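Local coordinates for 3-oxo-tetronate kinase (Cupriavidus necator, PDB 5DMH), which catalyses the ATP-dependent phosphorylation of 3-oxo-tetronate (3-dehydroerythronate) to its 4-phosphate, releasing ADP, as a four-carbon acid sugar kinase, at residues Q371-V376 with G393-A398; A398-L403 with L431-G436. One frame throughout, in Å; residues are numbered along the deposited sequence.

Contact 1: residues Q371-V376 with G393-A398. With ADP (adenosine-5'-diphosphate), chain C.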
loop_
_atom_site.group_PDB
_atom_site.type_symbol
_atom_site.label_atom_id
_atom_site.label_comp_id
_atom_site.label_asym_id
_atom_site.label_seq_id
_atom_site.Cartn_x
_atom_site.Cartn_y
_atom_site.Cartn_z
ATOM N N GLN A 371 -17.183 -5.307 2.050
ATOM C CA GLN A 371 -17.958 -5.521 3.288
ATOM C C GLN A 371 -18.151 -7.008 3.561
ATOM O O GLN A 371 -18.120 -7.456 4.714
ATOM C CB GLN A 371 -19.323 -4.859 3.157
ATOM C CG GLN A 371 -19.297 -3.346 3.288
ATOM C CD GLN A 371 -20.665 -2.711 3.023
ATOM O OE1 GLN A 371 -21.712 -3.343 3.225
ATOM N NE2 GLN A 371 -20.657 -1.459 2.556
ATOM N N CYS A 372 -18.369 -7.770 2.489
ATOM C CA CYS A 372 -18.601 -9.210 2.593
ATOM C C CYS A 372 -17.360 -9.912 3.112
ATOM O O CYS A 372 -17.402 -10.682 4.091
ATOM C CB CYS A 372 -19.006 -9.769 1.234
ATOM S SG CYS A 372 -19.297 -11.539 1.231
ATOM N N LEU A 373 -16.232 -9.607 2.490
ATOM C CA LEU A 373 -14.970 -10.217 2.884
ATOM C C LEU A 373 -14.609 -9.799 4.301
ATOM O O LEU A 373 -14.055 -10.611 5.074
ATOM C CB LEU A 373 -13.862 -9.850 1.860
ATOM C CG LEU A 373 -14.017 -10.514 0.493
ATOM C CD1 LEU A 373 -13.012 -9.915 -0.523
ATOM C CD2 LEU A 373 -13.888 -12.021 0.546
ATOM N N ALA A 374 -14.914 -8.549 4.661
ATOM C CA ALA A 374 -14.625 -8.065 5.994
ATOM C C ALA A 374 -15.505 -8.799 7.038
ATOM O O ALA A 374 -15.041 -9.163 8.124
ATOM C CB ALA A 374 -14.828 -6.565 6.067
ATOM N N THR A 375 -16.775 -8.998 6.708
ATOM C CA THR A 375 -17.672 -9.782 7.574
ATOM C C THR A 375 -17.164 -11.232 7.749
ATOM O O THR A 375 -17.112 -11.774 8.864
ATOM C CB THR A 375 -19.089 -9.816 6.999
ATOM O OG1 THR A 375 -19.633 -8.504 7.007
ATOM C CG2 THR A 375 -19.992 -10.788 7.812
ATOM N N VAL A 376 -16.748 -11.849 6.652
ATOM C CA VAL A 376 -16.194 -13.194 6.737
ATOM C C VAL A 376 -14.969 -13.185 7.660
ATOM O O VAL A 376 -14.866 -13.999 8.555
ATOM C CB VAL A 376 -15.823 -13.763 5.385
ATOM C CG1 VAL A 376 -15.047 -15.053 5.558
ATOM C CG2 VAL A 376 -17.088 -13.988 4.552
ATOM N N GLY A 393 -5.635 -3.993 -1.845
ATOM C CA GLY A 393 -5.424 -2.851 -0.950
ATOM C C GLY A 393 -6.646 -2.414 -0.149
ATOM O O GLY A 393 -6.661 -2.422 1.110
ATOM N N GLU A 394 -7.686 -2.014 -0.873
ATOM C CA GLU A 394 -8.951 -1.651 -0.248
ATOM C C GLU A 394 -9.504 -2.841 0.508
ATOM O O GLU A 394 -10.098 -2.696 1.575
ATOM C CB GLU A 394 -9.976 -1.215 -1.293
ATOM C CG GLU A 394 -9.546 -0.025 -2.113
ATOM C CD GLU A 394 -9.335 1.228 -1.290
ATOM O OE1 GLU A 394 -10.108 1.467 -0.345
ATOM O OE2 GLU A 394 -8.387 1.958 -1.595
ATOM N N THR A 395 -9.334 -4.021 -0.070
ATOM C CA THR A 395 -9.849 -5.210 0.556
ATOM C C THR A 395 -9.193 -5.352 1.942
ATOM O O THR A 395 -9.859 -5.646 2.940
ATOM C CB THR A 395 -9.624 -6.488 -0.311
ATOM O OG1 THR A 395 -10.289 -6.344 -1.572
ATOM C CG2 THR A 395 -10.172 -7.741 0.405
ATOM N N SER A 396 -7.886 -5.159 1.996
ATOM C CA SER A 396 -7.148 -5.278 3.263
ATOM C C SER A 396 -7.581 -4.230 4.278
ATOM O O SER A 396 -7.671 -4.513 5.486
ATOM C CB SER A 396 -5.652 -5.163 3.020
ATOM O OG SER A 396 -5.169 -6.250 2.277
ATOM N N GLY A 397 -7.851 -3.015 3.797
ATOM C CA GLY A 397 -8.358 -1.955 4.657
ATOM C C GLY A 397 -9.655 -2.378 5.322
ATOM O O GLY A 397 -9.814 -2.236 6.558
ATOM N N ALA A 398 -10.590 -2.906 4.520
ATOM C CA ALA A 398 -11.879 -3.358 5.052
ATOM C C ALA A 398 -11.704 -4.495 6.050
ATOM O O ALA A 398 -12.232 -4.450 7.167
ATOM C CB ALA A 398 -12.820 -3.766 3.944
HETATM P PB ADP C . -5.990 -3.895 -5.745
HETATM O O1B ADP C . -4.940 -4.086 -4.656
HETATM O O2B ADP C . -5.850 -4.942 -6.837
HETATM O O3B ADP C . -6.081 -2.466 -6.258
HETATM P PA ADP C . -8.375 -3.511 -4.091
HETATM O O1A ADP C . -8.931 -4.467 -3.110
HETATM O O2A ADP C . -7.695 -2.254 -3.669
HETATM O O3A ADP C . -7.409 -4.358 -5.092
HETATM O "O5'" ADP C . -9.518 -2.986 -5.088
HETATM C "C5'" ADP C . -10.348 -3.879 -5.817
HETATM C "C4'" ADP C . -11.770 -3.328 -5.826
HETATM O "O4'" ADP C . -12.529 -3.994 -6.822
HETATM C "C3'" ADP C . -12.477 -3.565 -4.498
HETATM O "O3'" ADP C . -13.357 -2.471 -4.176
HETATM C "C2'" ADP C . -13.257 -4.811 -4.778
HETATM O "O2'" ADP C . -14.305 -5.020 -3.855
HETATM C "C1'" ADP C . -13.679 -4.558 -6.205
HETATM N N9 ADP C . -14.064 -5.812 -6.844
HETATM C C8 ADP C . -13.444 -7.012 -6.732
HETATM N N7 ADP C . -14.095 -7.953 -7.431
HETATM C C5 ADP C . -15.157 -7.336 -7.999
HETATM C C6 ADP C . -16.268 -7.766 -8.848
HETATM N N6 ADP C . -16.302 -9.059 -9.232
HETATM N N1 ADP C . -17.162 -6.838 -9.241
HETATM C C2 ADP C . -17.080 -5.547 -8.859
HETATM N N3 ADP C . -16.101 -5.066 -8.058
HETATM C C4 ADP C . -15.140 -5.926 -7.604
#

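Contact 2: residues A398-L403 with L431-G436. With ADP (adenosine-5'-diphosphate), chain C.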
loop_
_atom_site.group_PDB
_atom_site.type_symbol
_atom_site.label_atom_id
_atom_site.label_comp_id
_atom_site.label_asym_id
_atom_site.label_seq_id
_atom_site.Cartn_x
_atom_site.Cartn_y
_atom_site.Cartn_z
ATOM N N ALA A 398 -10.590 -2.906 4.520
ATOM C CA ALA A 398 -11.879 -3.358 5.052
ATOM C C ALA A 398 -11.704 -4.495 6.050
ATOM O O ALA A 398 -12.232 -4.450 7.167
ATOM C CB ALA A 398 -12.820 -3.766 3.944
ATOM N N VAL A 399 -10.946 -5.509 5.655
ATOM C CA VAL A 399 -10.760 -6.665 6.491
ATOM C C VAL A 399 -10.079 -6.348 7.822
ATOM O O VAL A 399 -10.542 -6.768 8.871
ATOM C CB VAL A 399 -9.964 -7.740 5.756
ATOM C CG1 VAL A 399 -9.437 -8.773 6.737
ATOM C CG2 VAL A 399 -10.818 -8.332 4.681
ATOM N N VAL A 400 -8.989 -5.584 7.777
ATOM C CA VAL A 400 -8.221 -5.320 8.963
ATOM C C VAL A 400 -8.989 -4.414 9.918
ATOM O O VAL A 400 -8.930 -4.579 11.149
ATOM C CB VAL A 400 -6.848 -4.739 8.580
ATOM C CG1 VAL A 400 -6.074 -4.278 9.799
ATOM C CG2 VAL A 400 -6.055 -5.785 7.817
ATOM N N GLN A 401 -9.757 -3.480 9.369
ATOM C CA GLN A 401 -10.611 -2.671 10.224
ATOM C C GLN A 401 -11.692 -3.548 10.886
ATOM O O GLN A 401 -12.004 -3.347 12.071
ATOM C CB GLN A 401 -11.209 -1.499 9.441
ATOM C CG GLN A 401 -10.180 -0.363 9.193
ATOM C CD GLN A 401 -10.724 0.804 8.343
ATOM O OE1 GLN A 401 -11.591 0.625 7.495
ATOM N NE2 GLN A 401 -10.214 1.999 8.591
ATOM N N ALA A 402 -12.256 -4.503 10.159
ATOM C CA ALA A 402 -13.317 -5.361 10.720
ATOM C C ALA A 402 -12.750 -6.278 11.809
ATOM O O ALA A 402 -13.458 -6.654 12.757
ATOM C CB ALA A 402 -13.982 -6.180 9.621
ATOM N N LEU A 403 -11.482 -6.659 11.660
ATOM C CA LEU A 403 -10.775 -7.438 12.685
ATOM C C LEU A 403 -10.389 -6.653 13.932
ATOM O O LEU A 403 -9.983 -7.243 14.944
ATOM C CB LEU A 403 -9.504 -8.050 12.105
ATOM C CG LEU A 403 -9.658 -9.144 11.053
ATOM C CD1 LEU A 403 -8.313 -9.448 10.435
ATOM C CD2 LEU A 403 -10.277 -10.403 11.649
ATOM N N LEU A 431 -0.916 -11.784 9.643
ATOM C CA LEU A 431 -1.529 -11.237 8.450
ATOM C C LEU A 431 -0.537 -11.069 7.318
ATOM O O LEU A 431 0.602 -10.652 7.541
ATOM C CB LEU A 431 -2.059 -9.835 8.741
ATOM C CG LEU A 431 -3.078 -9.656 9.870
ATOM C CD1 LEU A 431 -3.356 -8.181 10.013
ATOM C CD2 LEU A 431 -4.323 -10.351 9.517
ATOM N N ALA A 432 -0.993 -11.323 6.099
ATOM C CA ALA A 432 -0.229 -10.972 4.906
ATOM C C ALA A 432 -1.183 -10.167 4.054
ATOM O O ALA A 432 -2.235 -10.665 3.645
ATOM C CB ALA A 432 0.259 -12.227 4.158
ATOM N N LEU A 433 -0.856 -8.898 3.867
ATOM C CA LEU A 433 -1.704 -7.960 3.168
ATOM C C LEU A 433 -1.055 -7.686 1.815
ATOM O O LEU A 433 -0.114 -6.895 1.710
ATOM C CB LEU A 433 -1.834 -6.661 3.971
ATOM C CG LEU A 433 -2.348 -6.863 5.400
ATOM C CD1 LEU A 433 -2.545 -5.539 6.132
ATOM C CD2 LEU A 433 -3.630 -7.705 5.436
ATOM N N LYS A 434 -1.579 -8.348 0.799
ATOM C CA LYS A 434 -0.976 -8.374 -0.536
ATOM C C LYS A 434 -1.590 -7.349 -1.480
ATOM O O LYS A 434 -2.721 -7.472 -1.919
ATOM C CB LYS A 434 -1.145 -9.773 -1.135
ATOM C CG LYS A 434 -0.466 -10.004 -2.484
ATOM C CD LYS A 434 -1.220 -11.085 -3.255
ATOM C CE LYS A 434 -2.319 -10.465 -4.093
ATOM N NZ LYS A 434 -1.952 -10.379 -5.510
ATOM N N SER A 435 -0.836 -6.306 -1.803
ATOM C CA SER A 435 -1.253 -5.428 -2.885
ATOM C C SER A 435 -1.638 -6.246 -4.108
ATOM O O SER A 435 -0.991 -7.242 -4.445
ATOM C CB SER A 435 -0.134 -4.456 -3.230
ATOM O OG SER A 435 -0.646 -3.396 -4.019
ATOM N N GLY A 436 -2.702 -5.831 -4.779
ATOM C CA GLY A 436 -3.279 -6.628 -5.832
ATOM C C GLY A 436 -2.314 -7.106 -6.901
ATOM O O GLY A 436 -2.394 -8.254 -7.357
HETATM P PB ADP C . -5.990 -3.895 -5.745
HETATM O O1B ADP C . -4.940 -4.086 -4.656
HETATM O O2B ADP C . -5.850 -4.942 -6.837
HETATM O O3B ADP C . -6.081 -2.466 -6.258
HETATM P PA ADP C . -8.375 -3.511 -4.091
HETATM O O1A ADP C . -8.931 -4.467 -3.110
HETATM O O2A ADP C . -7.695 -2.254 -3.669
HETATM O O3A ADP C . -7.409 -4.358 -5.092
HETATM O "O5'" ADP C . -9.518 -2.986 -5.088
HETATM C "C5'" ADP C . -10.348 -3.879 -5.817
HETATM C "C4'" ADP C . -11.770 -3.328 -5.826
HETATM O "O4'" ADP C . -12.529 -3.994 -6.822
HETATM C "C3'" ADP C . -12.477 -3.565 -4.498
HETATM O "O3'" ADP C . -13.357 -2.471 -4.176
HETATM C "C2'" ADP C . -13.257 -4.811 -4.778
HETATM O "O2'" ADP C . -14.305 -5.020 -3.855
HETATM C "C1'" ADP C . -13.679 -4.558 -6.205
HETATM N N9 ADP C . -14.064 -5.812 -6.844
HETATM C C8 ADP C . -13.444 -7.012 -6.732
HETATM N N7 ADP C . -14.095 -7.953 -7.431
HETATM C C5 ADP C . -15.157 -7.336 -7.999
HETATM C C6 ADP C . -16.268 -7.766 -8.848
HETATM N N6 ADP C . -16.302 -9.059 -9.232
HETATM N N1 ADP C . -17.162 -6.838 -9.241
HETATM C C2 ADP C . -17.080 -5.547 -8.859
HETATM N N3 ADP C . -16.101 -5.066 -8.058
HETATM C C4 ADP C . -15.140 -5.926 -7.604
#

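Contact 1: residues Q371-V376 with G393-A398
A374 lays its CB against the backbone of A398, 3.5 Å from A398 O, and the two methyls lie side by side, A374 CB 4.0 Å from A398 CB. With nothing bulkier than a methyl on either residue, helices 362-382 and 393-403 come close here, the CA of A374 lying 5.5 Å from the CA of A398. At T395, a turn earlier in helix 393-403 and nearer the nucleotide, the backbones stand farther apart, and L373 extends its CD1 branch to the methyl of T395, CD1 to CG2 being 3.7 Å. T395 divides its two branches between two jobs. Its CG2 stands anti to the backbone N and meets the leucine, whereas OG1, beside the backbone N (chi1 -60°), donates to ADP O1A at 2.8 Å. The T395 amide N reaches the same O1A at 3.1 Å, a more bent bond at 148°, so one residue grips this alpha-phosphate oxygen twice. E394 N gives O2A a straighter bond of 2.8 Å, and the CG of its bent side chain lies close to that oxygen. The carboxylate is turned elsewhere, where E394 OE1 forms a salt bridge with K84. G393 N completes the row, donating to the beta-phosphate oxygen O1B at 2.9 Å. No hydrogen bond joins 371-376 to 393-398; their contact is apolar and largely buried, and another flank of helix 362-382 carries C372 and V376 onto helix 327-336. Three successive amides at the first turn of helix 393-403 thus meet the diphosphate, where the helix dipole probably adds to the attraction: a phosphate-binding helix N-terminus in the nucleotide site of this kinase's C-terminal domain.

Contact 2: residues A398-L403 with L431-G436
With chi1 at 173°, V400 holds CG1 anti to its backbone N and leaves CG2 beside that N, directed at the strand; L433, with CG beside its own backbone N (chi1 -56°), raises both methyls to meet it. V400 CG2 faces the fork of L433, 3.9 Å from L433 CD1 and equally far from L433 CD2. The same valine methyl also touches L431, at 4.2 Å from CD1. L431's other branch, CD2, is 4.2 Å from L403 CD1, and these two leucines run past each other in opposite senses. This is a helix laid on the face of a beta-sheet in the nucleotide-binding domain: segment 398-403 of helix 393-403 runs at 151° to strand residues 431-434, nearly antiparallel, their axes 11.0 Å apart. Neighbouring strand 387-391 extends the same apolar floor, receiving V399 on V390 and L403 on F388. K434 bends its NZ back onto G436 O at 2.8 Å, coming from above the carbonyl plane; Q302, T299 and F438 also bond this buried ammonium group. Beyond the strand, G436 N donates to ADP O1B at 2.8 Å.

Contacts 1 and 2 lie about 7 Å apart, centre to centre, within the nucleotide-binding C-terminal domain, and A398 belongs to both. Along the chain they come in series, contact 1 ending at A398, where contact 2 begins. Helix 393-403 is common to them, meeting helix 362-382 in the first and strand 430-434 in the second. The two also touch directly, A374 O approaching A402 CB at 3.5 Å and S396 OG approaching L433 CB at 3.8 Å. Both run out to the ADP: the helix start in contact 1 and the turn after the strand in contact 2 each supply an amide to O1B, so helix and strand together shape the diphosphate site.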